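Local structure of putative acyl-CoA thioester hydrolase YbhC (3GRH) at residues A[69-75]-A[130-134]; A[224-230]-A[246-252]; A[276-281]-A[296-302]. The protein is a putative thioesterase of the outer membrane, built on the pectinesterase beta-helix but unable to bind pectin and without pectinesterase activity. One frame throughout, in Å; residues are numbered along the deposited sequence.

Interaction 1: A[69-75]-A[130-134]; sequences ITLPAQP and ITLYG
Leu-71 lays both methyls on one face of the Tyr-133 ring. Leu-71 CD2 lies over the middle of that face, 3.8 Å from the ring centroid and 14° off the normal, a CH-pi contact; Leu-71 CD1 is shifted toward the CD1-CE1 side of the tyrosine, 3.6 Å from Tyr-133 CD1. The ring reaches the loop because its CG stands between the backbone N and the carbonyl carbon (chi1 65°). At the far end of the ring the phenol oxygen enters a bend of the proline-rich chain: Tyr-133 OH is 3.4 Å from Pro-75 CB and 4.0 Å from Pro-72 CD. Tyr-133 belongs to strand 130-134, one of the parallel strands of the right-handed beta-helix of the pectinesterase family, and segment 69-75 runs across the outside of that face before the chain enters strand 77-79. Packing is looser toward the start of the loop. There Ile-69 CG2 meets Thr-131 CG2 at 4.2 Å, and Ile-69 spreads onward to Gln-204 and Gln-206 of the adjoining strand. Thr-131 OG1 takes no part in this apolar touch, being hydrogen-bonded to Gln-204 and Arg-107. On the solvent side Thr-70, Ala-73 and Gln-74 turn away from the strand.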
loop_
_atom_site.group_PDB
_atom_site.type_symbol
_atom_site.label_atom_id
_atom_site.label_comp_id
_atom_site.label_asym_id
_atom_site.label_seq_id
_atom_site.Cartn_x
_atom_site.Cartn_y
_atom_site.Cartn_z
ATOM N N ILE A 69 0.159 15.099 9.721
ATOM C CA ILE A 69 0.866 14.672 10.884
ATOM C C ILE A 69 1.566 15.821 11.539
ATOM O O ILE A 69 2.180 16.612 10.841
ATOM C CB ILE A 69 1.862 13.521 10.453
ATOM C CG1 ILE A 69 1.091 12.320 9.934
ATOM C CG2 ILE A 69 2.759 13.126 11.645
ATOM C CD1 ILE A 69 1.992 11.224 9.174
ATOM N N THR A 70 1.456 15.947 12.861
ATOM C CA THR A 70 2.022 17.063 13.609
ATOM C C THR A 70 2.912 16.521 14.667
ATOM O O THR A 70 2.466 15.681 15.420
ATOM C CB THR A 70 0.946 17.824 14.401
ATOM O OG1 THR A 70 -0.107 18.220 13.529
ATOM C CG2 THR A 70 1.552 19.055 15.099
ATOM N N LEU A 71 4.158 16.926 14.701
ATOM C CA LEU A 71 5.029 16.338 15.709
ATOM C C LEU A 71 5.051 17.172 16.969
ATOM O O LEU A 71 4.974 18.389 16.909
ATOM C CB LEU A 71 6.417 16.237 15.136
ATOM C CG LEU A 71 6.521 15.310 13.914
ATOM C CD1 LEU A 71 8.040 15.229 13.638
ATOM C CD2 LEU A 71 5.833 13.897 14.025
ATOM N N PRO A 72 5.185 16.505 18.114
ATOM C CA PRO A 72 5.099 17.123 19.419
ATOM C C PRO A 72 6.412 17.757 19.727
ATOM O O PRO A 72 7.428 17.409 19.126
ATOM C CB PRO A 72 4.880 15.890 20.317
ATOM C CG PRO A 72 5.732 14.860 19.684
ATOM C CD PRO A 72 5.464 15.060 18.211
ATOM N N ALA A 73 6.441 18.638 20.720
ATOM C CA ALA A 73 7.696 19.237 21.095
ATOM C C ALA A 73 8.598 18.219 21.757
ATOM O O ALA A 73 9.829 18.269 21.608
ATOM C CB ALA A 73 7.435 20.437 21.981
ATOM N N GLN A 74 7.977 17.235 22.419
ATOM C CA GLN A 74 8.679 16.133 23.049
ATOM C C GLN A 74 8.037 14.792 22.722
ATOM O O GLN A 74 6.848 14.609 22.917
ATOM C CB GLN A 74 8.717 16.290 24.581
ATOM C CG GLN A 74 9.829 17.224 25.039
ATOM C CD GLN A 74 11.193 16.550 24.954
ATOM O OE1 GLN A 74 11.403 15.447 25.487
ATOM N NE2 GLN A 74 12.119 17.189 24.252
ATOM N N PRO A 75 8.812 13.839 22.213
ATOM C CA PRO A 75 8.124 12.562 22.043
ATOM C C PRO A 75 7.894 11.775 23.321
ATOM O O PRO A 75 8.490 12.050 24.349
ATOM C CB PRO A 75 9.067 11.785 21.145
ATOM C CG PRO A 75 10.414 12.423 21.392
ATOM C CD PRO A 75 10.194 13.832 21.718
ATOM N N ILE A 130 -0.900 5.441 17.255
ATOM C CA ILE A 130 0.527 5.503 17.402
ATOM C C ILE A 130 1.126 6.259 16.228
ATOM O O ILE A 130 0.773 5.965 15.078
ATOM C CB ILE A 130 1.128 4.108 17.393
ATOM C CG1 ILE A 130 0.614 3.327 18.585
ATOM C CG2 ILE A 130 2.684 4.197 17.494
ATOM C CD1 ILE A 130 1.204 3.771 19.858
ATOM N N THR A 131 1.999 7.232 16.528
ATOM C CA THR A 131 2.811 7.931 15.485
ATOM C C THR A 131 4.236 7.526 15.621
ATOM O O THR A 131 4.812 7.659 16.662
ATOM C CB THR A 131 2.674 9.427 15.590
ATOM O OG1 THR A 131 1.286 9.791 15.426
ATOM C CG2 THR A 131 3.512 10.126 14.518
ATOM N N LEU A 132 4.829 7.004 14.560
ATOM C CA LEU A 132 6.243 6.613 14.551
ATOM C C LEU A 132 6.939 7.444 13.487
ATOM O O LEU A 132 6.485 7.466 12.344
ATOM C CB LEU A 132 6.354 5.124 14.224
ATOM C CG LEU A 132 7.723 4.530 14.192
ATOM C CD1 LEU A 132 8.310 4.447 15.584
ATOM C CD2 LEU A 132 7.652 3.158 13.545
ATOM N N TYR A 133 8.010 8.128 13.855
ATOM C CA TYR A 133 8.655 9.020 12.943
ATOM C C TYR A 133 10.136 9.011 13.101
ATOM O O TYR A 133 10.642 8.868 14.222
ATOM C CB TYR A 133 8.113 10.413 13.120
ATOM C CG TYR A 133 8.362 11.116 14.419
ATOM C CD1 TYR A 133 9.395 12.034 14.576
ATOM C CD2 TYR A 133 7.514 10.898 15.505
ATOM C CE1 TYR A 133 9.568 12.660 15.758
ATOM C CE2 TYR A 133 7.726 11.496 16.688
ATOM C CZ TYR A 133 8.711 12.413 16.798
ATOM O OH TYR A 133 8.946 13.080 17.970
ATOM N N GLY A 134 10.795 9.138 11.968
ATOM C CA GLY A 134 12.243 9.272 11.958
ATOM C C GLY A 134 12.689 10.646 12.204
ATOM O O GLY A 134 11.998 11.614 11.809
#

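Interaction 2: A[224-230]-A[246-252]; sequences PAVALRT and QNTFFVT
Leu-228 and Phe-249 lie side by side and point the same way, as neighbours on successive coils of a parallel beta-helix should. Leu-228 CD2 packs 3.8 Å from Phe-249 CE1, and the edge of the ring faces the backbone, with Phe-249 CD1 3.4 Å from Leu-228 O. One step on, Thr-230 and Val-251 repeat this ladder on the same face: Thr-230 CG2 touches Val-251 CG1 at 3.7 Å and also reaches obliquely to Phe-249 CE1. Leu-228 and Phe-249 pack on Ile-237, and Thr-230 on Val-235, inside the coil. Arg-229 and Phe-250 project from the other face. The extended arginine chain passes obliquely by Thr-252 CG2, and its guanidinium is held by Asp-231 and Asn-258. Backbone hydrogen bonds join the parallel strands, Leu-228 O accepting from Phe-250 N and Phe-250 O from Thr-230 N. Before the strands begin, Asn-247 and Pro-224 also run alongside each other, Asn-247 OD1 lying 3.4 Å from Pro-224 CB; ND2 of this asparagine bonds Ser-283, near the predicted nucleophile Asp-280. Thr-248 O is gripped twice, by Leu-228 N at 3.2 Å with an N-H...O angle of 164°, and by Ala-227 N at 2.9 Å with a more bent 145°.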
loop_
_atom_site.group_PDB
_atom_site.type_symbol
_atom_site.label_atom_id
_atom_site.label_comp_id
_atom_site.label_asym_id
_atom_site.label_seq_id
_atom_site.Cartn_x
_atom_site.Cartn_y
_atom_site.Cartn_z
ATOM N N PRO A 224 6.636 -13.649 -2.361
ATOM C CA PRO A 224 5.980 -12.527 -1.666
ATOM C C PRO A 224 6.846 -12.109 -0.500
ATOM O O PRO A 224 7.233 -12.913 0.336
ATOM C CB PRO A 224 4.661 -13.124 -1.205
ATOM C CG PRO A 224 4.552 -14.397 -1.935
ATOM C CD PRO A 224 5.867 -14.896 -2.236
ATOM N N ALA A 225 7.108 -10.826 -0.369
ATOM C CA ALA A 225 7.905 -10.348 0.690
ATOM C C ALA A 225 7.489 -8.902 1.026
ATOM O O ALA A 225 8.125 -7.904 0.597
ATOM C CB ALA A 225 9.334 -10.439 0.283
ATOM N N VAL A 226 6.480 -8.830 1.874
ATOM C CA VAL A 226 5.887 -7.553 2.201
ATOM C C VAL A 226 6.801 -6.734 3.072
ATOM O O VAL A 226 7.374 -7.236 4.047
ATOM C CB VAL A 226 4.502 -7.784 2.902
ATOM C CG1 VAL A 226 3.900 -6.437 3.305
ATOM C CG2 VAL A 226 3.559 -8.591 2.025
ATOM N N ALA A 227 6.926 -5.449 2.735
ATOM C CA ALA A 227 7.628 -4.485 3.541
ATOM C C ALA A 227 6.680 -3.950 4.603
ATOM O O ALA A 227 6.927 -4.073 5.745
ATOM C CB ALA A 227 8.171 -3.380 2.704
ATOM N N LEU A 228 5.578 -3.334 4.178
ATOM C CA LEU A 228 4.609 -2.676 5.095
ATOM C C LEU A 228 3.260 -3.288 4.807
ATOM O O LEU A 228 2.788 -3.209 3.716
ATOM C CB LEU A 228 4.552 -1.209 4.809
ATOM C CG LEU A 228 3.560 -0.442 5.653
ATOM C CD1 LEU A 228 3.642 -0.609 7.147
ATOM C CD2 LEU A 228 3.777 1.048 5.272
ATOM N N ARG A 229 2.604 -3.781 5.851
ATOM C CA ARG A 229 1.209 -4.181 5.820
ATOM C C ARG A 229 0.427 -3.328 6.770
ATOM O O ARG A 229 0.847 -3.144 7.925
ATOM C CB ARG A 229 1.088 -5.586 6.242
ATOM C CG ARG A 229 -0.309 -6.056 6.425
ATOM C CD ARG A 229 -0.497 -7.491 6.674
ATOM N NE ARG A 229 -1.866 -7.813 7.096
ATOM C CZ ARG A 229 -2.204 -9.004 7.572
ATOM N NH1 ARG A 229 -1.321 -9.999 7.624
ATOM N NH2 ARG A 229 -3.413 -9.173 8.031
ATOM N N THR A 230 -0.679 -2.772 6.308
ATOM C CA THR A 230 -1.509 -1.967 7.194
ATOM C C THR A 230 -2.954 -2.424 7.070
ATOM O O THR A 230 -3.452 -2.604 5.985
ATOM C CB THR A 230 -1.299 -0.457 7.047
ATOM O OG1 THR A 230 -2.210 0.254 7.895
ATOM C CG2 THR A 230 -1.530 0.006 5.647
ATOM N N GLN A 246 8.469 -8.137 -4.646
ATOM C CA GLN A 246 7.068 -8.602 -4.806
ATOM C C GLN A 246 6.240 -8.318 -3.585
ATOM O O GLN A 246 6.602 -8.662 -2.508
ATOM C CB GLN A 246 7.042 -10.098 -5.153
ATOM C CG GLN A 246 5.743 -10.625 -5.545
ATOM C CD GLN A 246 5.704 -12.088 -5.721
ATOM O OE1 GLN A 246 6.650 -12.653 -6.225
ATOM N NE2 GLN A 246 4.616 -12.745 -5.237
ATOM N N ASN A 247 5.120 -7.633 -3.785
ATOM C CA ASN A 247 4.134 -7.301 -2.756
ATOM C C ASN A 247 4.718 -6.357 -1.694
ATOM O O ASN A 247 4.378 -6.485 -0.498
ATOM C CB ASN A 247 3.604 -8.552 -2.063
ATOM C CG ASN A 247 2.843 -9.480 -2.969
ATOM O OD1 ASN A 247 3.262 -10.647 -3.146
ATOM N ND2 ASN A 247 1.738 -9.009 -3.544
ATOM N N THR A 248 5.433 -5.299 -2.093
ATOM C CA THR A 248 5.988 -4.353 -1.194
ATOM C C THR A 248 5.062 -3.729 -0.140
ATOM O O THR A 248 5.400 -3.737 1.036
ATOM C CB THR A 248 6.602 -3.252 -2.041
ATOM O OG1 THR A 248 7.595 -3.826 -2.906
ATOM C CG2 THR A 248 7.235 -2.239 -1.168
ATOM N N PHE A 249 3.918 -3.237 -0.581
ATOM C CA PHE A 249 2.952 -2.574 0.275
ATOM C C PHE A 249 1.642 -3.355 0.160
ATOM O O PHE A 249 1.153 -3.530 -0.938
ATOM C CB PHE A 249 2.834 -1.139 -0.184
ATOM C CG PHE A 249 1.872 -0.311 0.651
ATOM C CD1 PHE A 249 1.825 -0.402 2.054
ATOM C CD2 PHE A 249 1.058 0.595 0.057
ATOM C CE1 PHE A 249 0.976 0.415 2.787
ATOM C CE2 PHE A 249 0.188 1.385 0.804
ATOM C CZ PHE A 249 0.160 1.305 2.127
ATOM N N PHE A 250 1.085 -3.810 1.302
ATOM C CA PHE A 250 -0.102 -4.644 1.308
ATOM C C PHE A 250 -1.100 -4.011 2.253
ATOM O O PHE A 250 -0.776 -3.746 3.405
ATOM C CB PHE A 250 0.239 -6.039 1.796
ATOM C CG PHE A 250 -0.619 -7.104 1.180
ATOM C CD1 PHE A 250 -0.090 -7.955 0.255
ATOM C CD2 PHE A 250 -1.978 -7.129 1.378
ATOM C CE1 PHE A 250 -0.884 -8.913 -0.390
ATOM C CE2 PHE A 250 -2.796 -8.067 0.759
ATOM C CZ PHE A 250 -2.257 -8.967 -0.115
ATOM N N VAL A 251 -2.288 -3.692 1.766
ATOM C CA VAL A 251 -3.313 -3.280 2.676
ATOM C C VAL A 251 -4.345 -4.370 2.796
ATOM O O VAL A 251 -4.598 -5.100 1.866
ATOM C CB VAL A 251 -3.979 -2.052 2.246
ATOM C CG1 VAL A 251 -2.934 -0.880 2.336
ATOM C CG2 VAL A 251 -4.440 -2.104 0.825
ATOM N N THR A 252 -4.874 -4.562 3.984
ATOM C CA THR A 252 -5.933 -5.495 4.140
ATOM C C THR A 252 -6.980 -4.929 5.068
ATOM O O THR A 252 -6.829 -3.834 5.629
ATOM C CB THR A 252 -5.513 -6.877 4.723
ATOM O OG1 THR A 252 -5.682 -6.857 6.148
ATOM C CG2 THR A 252 -4.087 -7.381 4.369
HETATM O O HOH W 1 9.307 -7.563 -1.560
#

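Interaction 3: A[276-281]-A[296-302]; sequences EGDVDI and RVVNSRT
Asp-278 OD1 is gripped by two donors: its own neighbour Val-279 N, at 2.7 Å through the anti lone pair, and Arg-301 NH2, at 2.8 Å from above the carboxylate plane. The second oxygen, OD2, accepts from Arg-301 NE at 3.0 Å on its syn side, which makes a side-on, two-nitrogen salt bridge. The two flat groups are not coplanar, their planes standing 48° apart. A chi1 of 47° folds the Asp-278 carboxylate back and round to the arginine. A water donates to Asp-278 OD2 and Val-298 O and accepts from Arg-301 N, fastening the loop 298-302 to the same acid. The setting is the end of two neighbouring parallel strands of the beta-helix, where Gly-277 N bonds Arg-296 O and Val-298 N bonds Gly-277 O at 2.9 Å. Beyond Gly-277 the chain turns a corner at Asp-280, the predicted nucleophile, whose OD1 forms a salt bridge with Arg-340, a substrate-binding residue by similarity. Val-298 CG1 presses on Glu-276 CG at 3.5 Å, the two side chains crossing at about a right angle; the glutamate carboxylate is bound by Tyr-274 and Arg-245. At the corner Ile-281 CD1 abuts, at 3.9 Å, CG2 of Val-297, which is on the face opposite Glu-276.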
loop_
_atom_site.group_PDB
_atom_site.type_symbol
_atom_site.label_atom_id
_atom_site.label_comp_id
_atom_site.label_asym_id
_atom_site.label_seq_id
_atom_site.Cartn_x
_atom_site.Cartn_y
_atom_site.Cartn_z
ATOM N N GLU A 276 8.862 1.170 -4.053
ATOM C CA GLU A 276 9.676 0.459 -5.080
ATOM C C GLU A 276 9.333 -1.022 -5.011
ATOM O O GLU A 276 9.131 -1.582 -3.942
ATOM C CB GLU A 276 11.140 0.644 -4.719
ATOM C CG GLU A 276 12.144 0.045 -5.644
ATOM C CD GLU A 276 13.542 0.479 -5.287
ATOM O OE1 GLU A 276 13.886 1.700 -5.431
ATOM O OE2 GLU A 276 14.351 -0.424 -4.908
ATOM N N GLY A 277 9.257 -1.651 -6.164
ATOM C CA GLY A 277 9.115 -3.081 -6.242
ATOM C C GLY A 277 9.087 -3.536 -7.670
ATOM O O GLY A 277 9.502 -2.819 -8.571
ATOM N N ASP A 278 8.608 -4.760 -7.860
ATOM C CA ASP A 278 8.404 -5.267 -9.216
ATOM C C ASP A 278 7.003 -5.811 -9.492
ATOM O O ASP A 278 6.245 -5.225 -10.255
ATOM C CB ASP A 278 9.526 -6.252 -9.650
ATOM C CG ASP A 278 9.871 -7.320 -8.626
ATOM O OD1 ASP A 278 8.988 -7.905 -7.946
ATOM O OD2 ASP A 278 11.087 -7.679 -8.595
ATOM N N VAL A 279 6.652 -6.908 -8.859
ATOM C CA VAL A 279 5.380 -7.614 -9.074
ATOM C C VAL A 279 4.421 -7.292 -7.941
ATOM O O VAL A 279 4.658 -7.537 -6.782
ATOM C CB VAL A 279 5.645 -9.103 -9.116
ATOM C CG1 VAL A 279 4.342 -9.930 -9.140
ATOM C CG2 VAL A 279 6.506 -9.413 -10.340
ATOM N N ASP A 280 3.296 -6.699 -8.300
ATOM C CA ASP A 280 2.229 -6.346 -7.372
ATOM C C ASP A 280 2.755 -5.498 -6.250
ATOM O O ASP A 280 2.591 -5.858 -5.070
ATOM C CB ASP A 280 1.525 -7.627 -6.919
ATOM C CG ASP A 280 0.931 -8.439 -8.064
ATOM O OD1 ASP A 280 0.678 -7.937 -9.171
ATOM O OD2 ASP A 280 0.647 -9.681 -7.843
ATOM N N ILE A 281 3.298 -4.340 -6.604
ATOM C CA ILE A 281 3.988 -3.504 -5.674
ATOM C C ILE A 281 3.024 -3.017 -4.592
ATOM O O ILE A 281 3.399 -2.912 -3.449
ATOM C CB ILE A 281 4.645 -2.372 -6.404
ATOM C CG1 ILE A 281 5.582 -2.869 -7.523
ATOM C CG2 ILE A 281 5.375 -1.451 -5.430
ATOM C CD1 ILE A 281 6.095 -1.701 -8.324
ATOM N N ARG A 296 8.287 3.234 -8.335
ATOM C CA ARG A 296 9.430 2.808 -9.181
ATOM C C ARG A 296 9.404 1.315 -9.327
ATOM O O ARG A 296 9.392 0.550 -8.325
ATOM C CB ARG A 296 10.761 3.231 -8.578
ATOM C CG ARG A 296 11.995 2.690 -9.302
ATOM C CD ARG A 296 12.447 3.638 -10.386
ATOM N NE ARG A 296 12.749 4.966 -9.816
ATOM C CZ ARG A 296 13.256 6.006 -10.475
ATOM N NH1 ARG A 296 13.592 5.934 -11.774
ATOM N NH2 ARG A 296 13.446 7.137 -9.816
ATOM N N VAL A 297 9.382 0.888 -10.595
ATOM C CA VAL A 297 9.554 -0.517 -10.923
ATOM C C VAL A 297 11.005 -0.827 -11.145
ATOM O O VAL A 297 11.635 -0.140 -11.976
ATOM C CB VAL A 297 8.758 -0.888 -12.189
ATOM C CG1 VAL A 297 9.137 -2.349 -12.630
ATOM C CG2 VAL A 297 7.318 -0.797 -11.922
ATOM N N VAL A 298 11.527 -1.849 -10.460
ATOM C CA VAL A 298 12.933 -2.274 -10.601
ATOM C C VAL A 298 12.969 -3.566 -11.375
ATOM O O VAL A 298 12.013 -4.341 -11.324
ATOM C CB VAL A 298 13.668 -2.379 -9.270
ATOM C CG1 VAL A 298 13.715 -1.008 -8.597
ATOM C CG2 VAL A 298 12.982 -3.376 -8.321
ATOM N N ASN A 299 14.051 -3.811 -12.109
ATOM C CA ASN A 299 14.139 -5.052 -12.874
ATOM C C ASN A 299 15.379 -5.886 -12.510
ATOM O O ASN A 299 15.816 -6.726 -13.302
ATOM C CB ASN A 299 14.090 -4.791 -14.382
ATOM C CG ASN A 299 15.309 -4.116 -14.885
ATOM O OD1 ASN A 299 16.081 -3.520 -14.117
ATOM N ND2 ASN A 299 15.483 -4.131 -16.210
ATOM N N SER A 300 15.844 -5.741 -11.268
ATOM C CA SER A 300 17.019 -6.467 -10.786
ATOM C C SER A 300 16.702 -7.924 -10.400
ATOM O O SER A 300 17.604 -8.825 -10.431
ATOM C CB SER A 300 17.651 -5.735 -9.612
ATOM O OG SER A 300 16.668 -5.211 -8.764
ATOM N N ARG A 301 15.460 -8.193 -10.026
ATOM C CA ARG A 301 15.092 -9.547 -9.631
ATOM C C ARG A 301 14.405 -10.264 -10.795
ATOM O O ARG A 301 14.651 -11.447 -11.061
ATOM C CB ARG A 301 14.170 -9.548 -8.399
ATOM C CG ARG A 301 13.842 -10.907 -7.888
ATOM C CD ARG A 301 12.775 -10.812 -6.865
ATOM N NE ARG A 301 11.474 -10.377 -7.403
ATOM C CZ ARG A 301 10.463 -11.190 -7.677
ATOM N NH1 ARG A 301 10.613 -12.513 -7.535
ATOM N NH2 ARG A 301 9.307 -10.710 -8.105
ATOM N N THR A 302 13.537 -9.537 -11.488
ATOM C CA THR A 302 12.807 -10.081 -12.639
ATOM C C THR A 302 12.790 -9.079 -13.756
ATOM O O THR A 302 12.660 -7.861 -13.534
ATOM C CB THR A 302 11.381 -10.595 -12.295
ATOM O OG1 THR A 302 10.721 -11.055 -13.495
ATOM C CG2 THR A 302 10.536 -9.567 -11.662
HETATM O O HOH W 2 12.919 -6.833 -10.189
#

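The three contacts follow one another along the chain and sample different parts of one parallel beta-helix. Interaction 1 lies at the periphery, about 22 Å from the chain centre, where a loop covers strand 130-134; its centre is about 24 Å from that of interaction 2 and about 31 Å from that of interaction 3, and it touches neither. Interactions 2 and 3, with centres about 13 Å apart, meet directly: probable hydrogen bonds join Thr-248 OG1 to Glu-276 O and Phe-249 N to Ile-281 O. Strand 249-251 and the corner at 280-281 thus belong to adjoining coils, which together frame the predicted catalytic region around Asp-280, whereas interaction 1 is structural packing remote from it.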